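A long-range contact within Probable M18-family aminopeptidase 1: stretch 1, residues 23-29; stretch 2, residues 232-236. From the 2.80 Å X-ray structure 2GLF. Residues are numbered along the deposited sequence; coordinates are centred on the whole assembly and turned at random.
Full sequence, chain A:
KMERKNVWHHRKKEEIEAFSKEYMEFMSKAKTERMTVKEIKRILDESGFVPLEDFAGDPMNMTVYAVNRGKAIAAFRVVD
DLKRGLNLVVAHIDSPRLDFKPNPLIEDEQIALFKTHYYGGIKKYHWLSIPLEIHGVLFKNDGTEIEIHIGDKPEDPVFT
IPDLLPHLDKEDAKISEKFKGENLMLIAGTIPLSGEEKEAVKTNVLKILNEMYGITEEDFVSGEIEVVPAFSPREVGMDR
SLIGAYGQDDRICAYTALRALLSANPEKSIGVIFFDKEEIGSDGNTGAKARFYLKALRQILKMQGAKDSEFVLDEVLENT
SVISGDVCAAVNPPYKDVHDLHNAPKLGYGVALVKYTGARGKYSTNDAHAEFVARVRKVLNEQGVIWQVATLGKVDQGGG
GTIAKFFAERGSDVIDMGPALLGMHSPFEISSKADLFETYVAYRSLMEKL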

# COMPACT_ATOMS: atom_id res chain seq x y z
N TYR A 23 7.42 27.57 47.19
CA TYR A 23 6.61 27.15 46.06
C TYR A 23 6.27 25.67 46.17
O TYR A 23 5.12 25.27 46.01
CB TYR A 23 7.37 27.43 44.75
CG TYR A 23 6.78 26.78 43.51
CD1 TYR A 23 5.53 27.16 43.02
CD2 TYR A 23 7.47 25.77 42.83
CE1 TYR A 23 4.98 26.55 41.88
CE2 TYR A 23 6.93 25.16 41.69
CZ TYR A 23 5.69 25.55 41.23
OH TYR A 23 5.15 24.93 40.12
N MSE A 24 7.29 24.85 46.45
CA MSE A 24 7.09 23.42 46.57
C MSE A 24 6.12 23.01 47.68
O MSE A 24 5.39 22.03 47.53
CB MSE A 24 8.44 22.72 46.75
CG MSE A 24 9.32 22.82 45.51
SE MSE A 24 10.95 21.76 45.55
CE MSE A 24 12.22 23.17 45.96
N GLU A 25 6.09 23.75 48.78
CA GLU A 25 5.16 23.44 49.87
C GLU A 25 3.74 23.59 49.33
O GLU A 25 2.92 22.68 49.43
CB GLU A 25 5.37 24.39 51.05
CG GLU A 25 6.67 24.18 51.79
CD GLU A 25 6.75 22.83 52.49
OE1 GLU A 25 7.82 22.50 53.04
OE2 GLU A 25 5.74 22.10 52.48
N PHE A 26 3.47 24.75 48.74
CA PHE A 26 2.17 25.04 48.16
C PHE A 26 1.80 23.93 47.19
O PHE A 26 0.69 23.41 47.22
CB PHE A 26 2.25 26.37 47.40
CG PHE A 26 0.97 26.76 46.71
CD1 PHE A 26 -0.16 27.08 47.45
CD2 PHE A 26 0.90 26.83 45.32
CE1 PHE A 26 -1.34 27.48 46.81
CE2 PHE A 26 -0.27 27.22 44.67
CZ PHE A 26 -1.40 27.54 45.42
N MSE A 27 2.75 23.56 46.33
CA MSE A 27 2.56 22.53 45.32
C MSE A 27 2.18 21.16 45.87
O MSE A 27 1.43 20.41 45.24
CB MSE A 27 3.81 22.43 44.45
CG MSE A 27 3.52 22.34 42.96
SE MSE A 27 2.27 23.69 42.31
CE MSE A 27 2.81 25.16 43.43
N SER A 28 2.71 20.81 47.03
CA SER A 28 2.40 19.52 47.63
C SER A 28 0.97 19.52 48.15
O SER A 28 0.44 18.47 48.50
CB SER A 28 3.34 19.20 48.79
OG SER A 28 2.89 19.82 49.98
N LYS A 29 0.34 20.69 48.20
CA LYS A 29 -1.02 20.78 48.71
C LYS A 29 -2.05 21.09 47.62
O LYS A 29 -3.25 20.90 47.82
CB LYS A 29 -1.09 21.85 49.81
CG LYS A 29 -0.09 21.65 50.94
CD LYS A 29 -0.17 22.75 52.00
CE LYS A 29 -1.47 22.68 52.79
NZ LYS A 29 -1.61 23.79 53.78
N SER A 232 5.72 13.72 44.60
CA SER A 232 5.74 15.00 45.30
C SER A 232 6.79 15.93 44.69
O SER A 232 7.76 15.49 44.08
CB SER A 232 6.03 14.79 46.79
OG SER A 232 4.85 14.40 47.46
N PRO A 233 6.60 17.25 44.85
CA PRO A 233 7.58 18.18 44.28
C PRO A 233 8.99 17.89 44.80
O PRO A 233 9.17 17.63 45.99
CB PRO A 233 7.05 19.55 44.73
CG PRO A 233 5.56 19.32 44.83
CD PRO A 233 5.49 17.98 45.50
N ARG A 234 9.97 17.93 43.91
CA ARG A 234 11.36 17.67 44.27
C ARG A 234 12.36 18.46 43.45
O ARG A 234 12.09 18.83 42.31
CB ARG A 234 11.69 16.18 44.10
CG ARG A 234 10.93 15.27 45.03
CD ARG A 234 11.35 15.51 46.46
NE ARG A 234 12.69 14.99 46.71
CZ ARG A 234 13.00 13.70 46.64
NH1 ARG A 234 12.06 12.82 46.33
NH2 ARG A 234 14.23 13.28 46.89
N GLU A 235 13.52 18.73 44.05
CA GLU A 235 14.59 19.44 43.36
C GLU A 235 15.02 18.48 42.28
O GLU A 235 14.91 17.26 42.45
CB GLU A 235 15.79 19.67 44.27
CG GLU A 235 15.61 20.63 45.42
CD GLU A 235 16.91 20.82 46.18
OE1 GLU A 235 17.39 19.84 46.78
OE2 GLU A 235 17.46 21.94 46.17
N VAL A 236 15.54 18.99 41.17
CA VAL A 236 15.98 18.11 40.10
C VAL A 236 17.36 18.50 39.58
O VAL A 236 17.68 19.69 39.49
CB VAL A 236 14.96 18.10 38.93
CG1 VAL A 236 15.38 17.08 37.89
CG2 VAL A 236 13.58 17.77 39.45

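No hydrogen bond joins these two stretches, whose touching residues are at least 205 positions apart in sequence; the contact is packing alone, 227 Å² of buried surface summed over both sides, and it centres on one proline ring. Pro233, in the loop just before strand 234-236, points its CA-to-CB bond toward the helix and has 85 Å² covered. Its CG lies 3.6 Å from Met27 CB, 3.8 Å from Met24 O and 3.9 Å from Ser28 N, so a single ring atom touches three residues of stretch 1. The backbone atoms in that set are already paired: Ser28 N donates to Met24 O at 3.0 Å, within stretch 1. A compact apolar ring suits this place because it asks for no polar partner.

Met24, a selenomethionine, supplies the largest share of stretch 1, 67 Å². Its long, unbranched apolar chain, m at chi1 and t at chi2, can meet Pro233 CB with its CB at 4.0 Å and still reach the strand: SE lies 4.2 Å from both Arg234 C and Glu235 N, and CE lies 4.3 Å from Glu235 CG. Met27, also selenomethionine, starts toward Pro233, but its end leads away. Small Ser28 brings its CB to 4.1 Å from Pro233 CD, while its OG turns back to its own stretch, donating to Glu25 O at 2.9 Å.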